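Local coordinates for FI20010p1 (Drosophila melanogaster, PDB 7CFB), which probably acts as a Tudor-domain scaffold in piRNA amplification and gene silencing, at residues 87-92 / 140-145; 39-44 / 182-187. All coordinates share one frame; numbering follows the deposited sequence.

Contact 1 of 2, residues 87-92 / 140-145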
loop_
_atom_site.group_PDB
_atom_site.type_symbol
_atom_site.label_atom_id
_atom_site.label_comp_id
_atom_site.label_asym_id
_atom_site.label_seq_id
_atom_site.Cartn_x
_atom_site.Cartn_y
_atom_site.Cartn_z
ATOM N N GLN A 87 -9.828 16.257 5.152
ATOM C CA GLN A 87 -10.825 16.335 6.224
ATOM C C GLN A 87 -10.622 15.139 7.152
ATOM O O GLN A 87 -10.730 14.035 6.701
ATOM C CB GLN A 87 -12.200 16.275 5.580
ATOM C CG GLN A 87 -13.341 16.144 6.558
ATOM C CD GLN A 87 -13.489 17.395 7.380
ATOM O OE1 GLN A 87 -13.019 17.484 8.498
ATOM N NE2 GLN A 87 -14.148 18.376 6.813
ATOM N N GLU A 88 -10.346 15.388 8.419
ATOM C CA GLU A 88 -10.204 14.290 9.393
ATOM C C GLU A 88 -11.574 13.637 9.571
ATOM O O GLU A 88 -12.556 14.308 9.424
ATOM C CB GLU A 88 -9.561 14.793 10.677
ATOM C CG GLU A 88 -9.236 13.708 11.672
ATOM C CD GLU A 88 -8.531 14.146 12.944
ATOM O OE1 GLU A 88 -7.892 15.202 12.948
ATOM O OE2 GLU A 88 -8.605 13.409 13.904
ATOM N N LEU A 89 -11.596 12.341 9.842
ATOM C CA LEU A 89 -12.846 11.570 9.980
ATOM C C LEU A 89 -12.984 11.021 11.395
ATOM O O LEU A 89 -12.002 10.785 12.019
ATOM C CB LEU A 89 -12.761 10.381 9.023
ATOM C CG LEU A 89 -13.009 10.662 7.550
ATOM C CD1 LEU A 89 -12.911 9.373 6.768
ATOM C CD2 LEU A 89 -14.365 11.291 7.347
ATOM N N ASP A 90 -14.213 10.879 11.858
ATOM C CA ASP A 90 -14.491 10.246 13.164
ATOM C C ASP A 90 -15.327 8.989 12.929
ATOM O O ASP A 90 -15.558 8.282 13.851
ATOM C CB ASP A 90 -15.072 11.235 14.165
ATOM C CG ASP A 90 -13.976 11.872 14.999
ATOM O OD1 ASP A 90 -13.485 11.206 15.932
ATOM O OD2 ASP A 90 -13.598 13.016 14.685
ATOM N N GLN A 91 -15.785 8.779 11.692
ATOM C CA GLN A 91 -16.603 7.582 11.360
ATOM C C GLN A 91 -15.834 6.736 10.340
ATOM O O GLN A 91 -15.637 7.220 9.208
ATOM C CB GLN A 91 -17.967 8.003 10.810
ATOM C CG GLN A 91 -18.698 6.892 10.071
ATOM C CD GLN A 91 -19.215 5.828 11.009
ATOM O OE1 GLN A 91 -20.190 6.029 11.730
ATOM N NE2 GLN A 91 -18.559 4.680 11.006
ATOM N N LEU A 92 -15.417 5.525 10.726
ATOM C CA LEU A 92 -14.652 4.686 9.791
ATOM C C LEU A 92 -15.517 4.500 8.556
ATOM O O LEU A 92 -16.648 4.193 8.696
ATOM C CB LEU A 92 -14.382 3.332 10.446
ATOM C CG LEU A 92 -13.065 3.229 11.202
ATOM C CD1 LEU A 92 -13.057 2.051 12.137
ATOM C CD2 LEU A 92 -11.916 3.154 10.231
ATOM N N GLU A 140 -6.579 5.228 15.378
ATOM C CA GLU A 140 -5.711 5.913 14.379
ATOM C C GLU A 140 -6.371 7.185 13.832
ATOM O O GLU A 140 -7.609 7.201 13.690
ATOM C CB GLU A 140 -5.358 4.954 13.241
ATOM C CG GLU A 140 -4.459 3.809 13.673
ATOM C CD GLU A 140 -5.197 2.575 14.163
ATOM O OE1 GLU A 140 -6.434 2.647 14.309
ATOM O OE2 GLU A 140 -4.534 1.545 14.398
ATOM N N THR A 141 -5.551 8.203 13.539
ATOM C CA THR A 141 -6.015 9.475 12.951
ATOM C C THR A 141 -6.253 9.202 11.468
ATOM O O THR A 141 -5.299 8.900 10.788
ATOM C CB THR A 141 -4.917 10.528 13.076
ATOM O OG1 THR A 141 -4.818 10.821 14.458
ATOM C CG2 THR A 141 -5.223 11.784 12.306
ATOM N N ILE A 142 -7.486 9.355 11.012
ATOM C CA ILE A 142 -7.858 9.001 9.619
ATOM C C ILE A 142 -8.528 10.176 8.915
ATOM O O ILE A 142 -9.117 11.004 9.575
ATOM C CB ILE A 142 -8.747 7.750 9.616
ATOM C CG1 ILE A 142 -10.077 7.995 10.314
ATOM C CG2 ILE A 142 -8.017 6.577 10.215
ATOM C CD1 ILE A 142 -11.155 7.101 9.857
ATOM N N PHE A 143 -8.443 10.186 7.597
ATOM C CA PHE A 143 -9.003 11.265 6.762
ATOM C C PHE A 143 -9.719 10.723 5.534
ATOM O O PHE A 143 -9.474 9.612 5.124
ATOM C CB PHE A 143 -7.882 12.118 6.196
ATOM C CG PHE A 143 -6.865 12.565 7.202
ATOM C CD1 PHE A 143 -7.108 13.655 8.005
ATOM C CD2 PHE A 143 -5.676 11.887 7.346
ATOM C CE1 PHE A 143 -6.163 14.065 8.921
ATOM C CE2 PHE A 143 -4.734 12.293 8.265
ATOM C CZ PHE A 143 -4.977 13.396 9.036
ATOM N N LYS A 144 -10.614 11.556 5.024
ATOM C CA LYS A 144 -11.376 11.354 3.782
ATOM C C LYS A 144 -10.518 11.834 2.615
ATOM O O LYS A 144 -9.848 12.817 2.736
ATOM C CB LYS A 144 -12.667 12.160 3.826
ATOM C CG LYS A 144 -13.601 11.909 2.658
ATOM C CD LYS A 144 -14.321 13.144 2.222
ATOM C CE LYS A 144 -15.788 13.087 2.542
ATOM N NZ LYS A 144 -16.517 12.330 1.501
ATOM N N LEU A 145 -10.480 11.073 1.550
ATOM C CA LEU A 145 -9.698 11.525 0.398
ATOM C C LEU A 145 -10.641 12.252 -0.545
ATOM O O LEU A 145 -11.778 11.917 -0.583
ATOM C CB LEU A 145 -9.142 10.316 -0.336
ATOM C CG LEU A 145 -8.018 9.568 0.349
ATOM C CD1 LEU A 145 -7.901 8.201 -0.270
ATOM C CD2 LEU A 145 -6.726 10.320 0.215
HETATM O O HOH W 1 -10.647 15.503 2.574
HETATM O O HOH W 2 -9.647 10.682 12.697
#
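Leu-89 N gives a hydrogen bond to Ile-142 O at 2.8 Å, and Lys-144 N one to Gln-87 O at 3.0 Å, at an edge of the six-stranded antiparallel sheet of the Tudor domain, an SH3-like fold. Strand 87-89, one of its two outermost strands within this chain, is weakly bonded. Between the two bonds Glu-88 and Phe-143 form a non-hydrogen-bonded pair, their CA atoms 4.2 Å apart. Phe-143 CD1 lies 3.5 Å from Glu-88 CA, while the edge of the ring meets Gln-87 C and Glu-88 N in its plane. Glu-88 extends past the ring with CG anti to the backbone N (chi1 -174°), and its carboxylate plane stands 75° from that of the ring.

On the face with Leu-89 and Ile-142, apolar side chains meet. Ile-142 CG1 sits between its own N and carbonyl carbon (chi1 64°), and CD1 beyond it meets Leu-89 CB at 3.7 Å and Leu-92 CD2 at 4.0 Å, the Leu-92 and Ile-142 side chains crossing at about a right angle. Leu-89 CD2 packs against Lys-144 CB.

Further out, strand 99-103 flanks strand 142-144 on its other side through backbone bonds of Phe-143 with Ala-100, and Phe-99 and Phe-136 back Ile-142 and Leu-92. Asp-90 and Leu-92 bond through their backbones to Leu-20, near the start of the chain. Beyond the last direct bond, a water accepts from Gln-87 N and donates to Lys-144 O, 2.8 Å from the latter.

Contact 2 of 2, residues 39-44 / 182-187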
loop_
_atom_site.group_PDB
_atom_site.type_symbol
_atom_site.label_atom_id
_atom_site.label_comp_id
_atom_site.label_asym_id
_atom_site.label_seq_id
_atom_site.Cartn_x
_atom_site.Cartn_y
_atom_site.Cartn_z
ATOM N N LYS A 39 -6.837 -1.907 -9.919
ATOM C CA LYS A 39 -5.397 -2.092 -10.184
ATOM C C LYS A 39 -5.100 -1.855 -11.671
ATOM O O LYS A 39 -5.834 -2.357 -12.490
ATOM C CB LYS A 39 -4.981 -3.504 -9.777
ATOM C CG LYS A 39 -5.181 -3.871 -8.323
ATOM C CD LYS A 39 -4.750 -5.265 -7.969
ATOM C CE LYS A 39 -5.743 -6.349 -8.315
ATOM N NZ LYS A 39 -7.132 -5.866 -8.370
ATOM N N ASP A 40 -4.047 -1.109 -11.986
ATOM C CA ASP A 40 -3.632 -0.874 -13.389
ATOM C C ASP A 40 -2.595 -1.924 -13.795
ATOM O O ASP A 40 -1.417 -1.688 -13.655
ATOM C CB ASP A 40 -3.228 0.572 -13.653
ATOM C CG ASP A 40 -3.022 0.866 -15.123
ATOM O OD1 ASP A 40 -2.987 -0.052 -15.878
ATOM O OD2 ASP A 40 -2.926 2.015 -15.474
ATOM N N MET A 41 -3.087 -3.035 -14.321
ATOM C CA MET A 41 -2.297 -4.184 -14.804
ATOM C C MET A 41 -1.615 -3.863 -16.145
ATOM O O MET A 41 -0.617 -4.461 -16.441
ATOM C CB MET A 41 -3.181 -5.420 -14.885
ATOM C CG MET A 41 -3.815 -5.749 -13.585
ATOM S SD MET A 41 -2.703 -5.958 -12.216
ATOM C CE MET A 41 -1.684 -7.315 -12.753
ATOM N N ALA A 42 -2.080 -2.845 -16.860
ATOM C CA ALA A 42 -1.509 -2.372 -18.141
ATOM C C ALA A 42 -0.081 -1.824 -17.976
ATOM O O ALA A 42 0.630 -1.807 -18.930
ATOM C CB ALA A 42 -2.412 -1.365 -18.776
ATOM N N ALA A 43 0.303 -1.385 -16.778
ATOM C CA ALA A 43 1.644 -0.878 -16.418
ATOM C C ALA A 43 2.729 -1.974 -16.444
ATOM O O ALA A 43 3.874 -1.627 -16.417
ATOM C CB ALA A 43 1.559 -0.198 -15.083
ATOM N N PHE A 44 2.370 -3.250 -16.450
ATOM C CA PHE A 44 3.371 -4.339 -16.448
ATOM C C PHE A 44 3.135 -5.298 -17.620
ATOM O O PHE A 44 2.646 -6.375 -17.430
ATOM C CB PHE A 44 3.348 -5.024 -15.089
ATOM C CG PHE A 44 3.641 -4.105 -13.941
ATOM C CD1 PHE A 44 2.639 -3.378 -13.352
ATOM C CD2 PHE A 44 4.922 -3.941 -13.477
ATOM C CE1 PHE A 44 2.904 -2.545 -12.288
ATOM C CE2 PHE A 44 5.187 -3.098 -12.420
ATOM C CZ PHE A 44 4.176 -2.402 -11.830
ATOM N N HIS A 182 7.463 -12.189 -16.737
ATOM C CA HIS A 182 7.152 -13.483 -17.389
ATOM C C HIS A 182 5.658 -13.606 -17.650
ATOM O O HIS A 182 5.291 -14.027 -18.702
ATOM C CB HIS A 182 7.611 -14.661 -16.532
ATOM C CG HIS A 182 9.082 -14.880 -16.478
ATOM N ND1 HIS A 182 9.962 -13.886 -16.188
ATOM C CD2 HIS A 182 9.817 -15.993 -16.630
ATOM C CE1 HIS A 182 11.174 -14.354 -16.199
ATOM N NE2 HIS A 182 11.104 -15.633 -16.464
ATOM N N GLU A 183 4.832 -13.332 -16.655
ATOM C CA GLU A 183 3.388 -13.462 -16.871
ATOM C C GLU A 183 2.646 -12.324 -16.200
ATOM O O GLU A 183 3.024 -11.899 -15.145
ATOM C CB GLU A 183 2.816 -14.731 -16.249
ATOM C CG GLU A 183 3.492 -15.995 -16.693
ATOM C CD GLU A 183 3.107 -17.229 -15.909
ATOM O OE1 GLU A 183 1.940 -17.353 -15.536
ATOM O OE2 GLU A 183 3.974 -18.041 -15.685
ATOM N N ASN A 184 1.596 -11.892 -16.857
ATOM C CA ASN A 184 0.673 -10.888 -16.320
ATOM C C ASN A 184 -0.707 -11.468 -16.539
ATOM O O ASN A 184 -1.235 -11.316 -17.595
ATOM C CB ASN A 184 0.897 -9.505 -16.914
ATOM C CG ASN A 184 -0.013 -8.459 -16.324
ATOM O OD1 ASN A 184 -1.048 -8.783 -15.789
ATOM N ND2 ASN A 184 0.376 -7.208 -16.416
ATOM N N ASN A 185 -1.295 -12.102 -15.516
ATOM C CA ASN A 185 -2.637 -12.744 -15.652
ATOM C C ASN A 185 -3.768 -11.727 -15.422
ATOM O O ASN A 185 -4.946 -12.101 -15.583
ATOM C CB ASN A 185 -2.782 -13.952 -14.722
ATOM C CG ASN A 185 -3.180 -13.569 -13.313
ATOM O OD1 ASN A 185 -2.325 -13.295 -12.474
ATOM N ND2 ASN A 185 -4.475 -13.548 -13.044
ATOM N N ASN A 186 -3.399 -10.498 -15.060
ATOM C CA ASN A 186 -4.293 -9.355 -14.777
ATOM C C ASN A 186 -4.692 -9.255 -13.306
ATOM O O ASN A 186 -5.592 -8.487 -13.014
ATOM C CB ASN A 186 -5.371 -9.125 -15.826
ATOM C CG ASN A 186 -4.784 -9.046 -17.210
ATOM O OD1 ASN A 186 -3.998 -8.149 -17.514
ATOM N ND2 ASN A 186 -5.130 -10.019 -18.019
ATOM N N SER A 187 -4.174 -10.089 -12.430
ATOM C CA SER A 187 -4.390 -9.726 -11.020
ATOM C C SER A 187 -3.014 -9.747 -10.367
ATOM O O SER A 187 -2.736 -8.912 -9.555
ATOM C CB SER A 187 -5.363 -10.638 -10.383
ATOM O OG SER A 187 -4.977 -11.980 -10.597
#
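Asn-184 and Met-41 lie obliquely across each other where an Asx turn, closing strand 176-184, meets the loop between helix 30-36 and strand 49-57. CG of Asn-184 is anti to the backbone N (chi1 -178°), which sets it on the side of the loop; bonds at ND2 and OD1 fix the amide's turn. ND2 donates to two carbonyls close to the amide plane, nearly straight to Phe-44 O at 2.6 Å and in a more bent bond to Met-41 O at 2.9 Å. Met-41 O also accepts from Phe-44 N, and the two donors approach from opposite faces of the carbonyl plane. An alanine in place of Asn-184 would probably leave both carbonyls without this donor and free the turn at Asn-186, since OD1 would go too.

Met-41 folds back at chi2 and chi3 over the turn: CE sits 3.4 Å from Asn-184 OD1, and CG 3.3 Å from Asn-186 O. Leu-189 and Ile-157 also pack on Met-41. Lys-39 brings CE to 4.1 Å from Ser-187 O, while its NZ bonds to Ile-37 O and Tyr-34 O. Within the turn, Asn-186 N donates to Asn-184 OD1 at 3.0 Å, in the plane of that carbonyl.

How the contacts relate
The two contacts lie on opposite sides of the chain's centre, about 31 Å apart between centres and about 14 Å at their nearest atoms, without touching. In sequence, 39-44 comes first, then 87-92 and 140-145, and finally 182-187, so the chain leaves contact 2, runs through contact 1 and returns. They involve different sheets: contact 1 lies in the six-stranded antiparallel sheet of the Tudor domain, and contact 2 joins the loop 39-44 to strand 176-184 of the five-stranded mixed sheet, whose strands come before and after those of the six-stranded sheet along the chain. This split is consistent with an extended Tudor module, in which a Tudor core is inserted into a second, staphylococcal nuclease-like part.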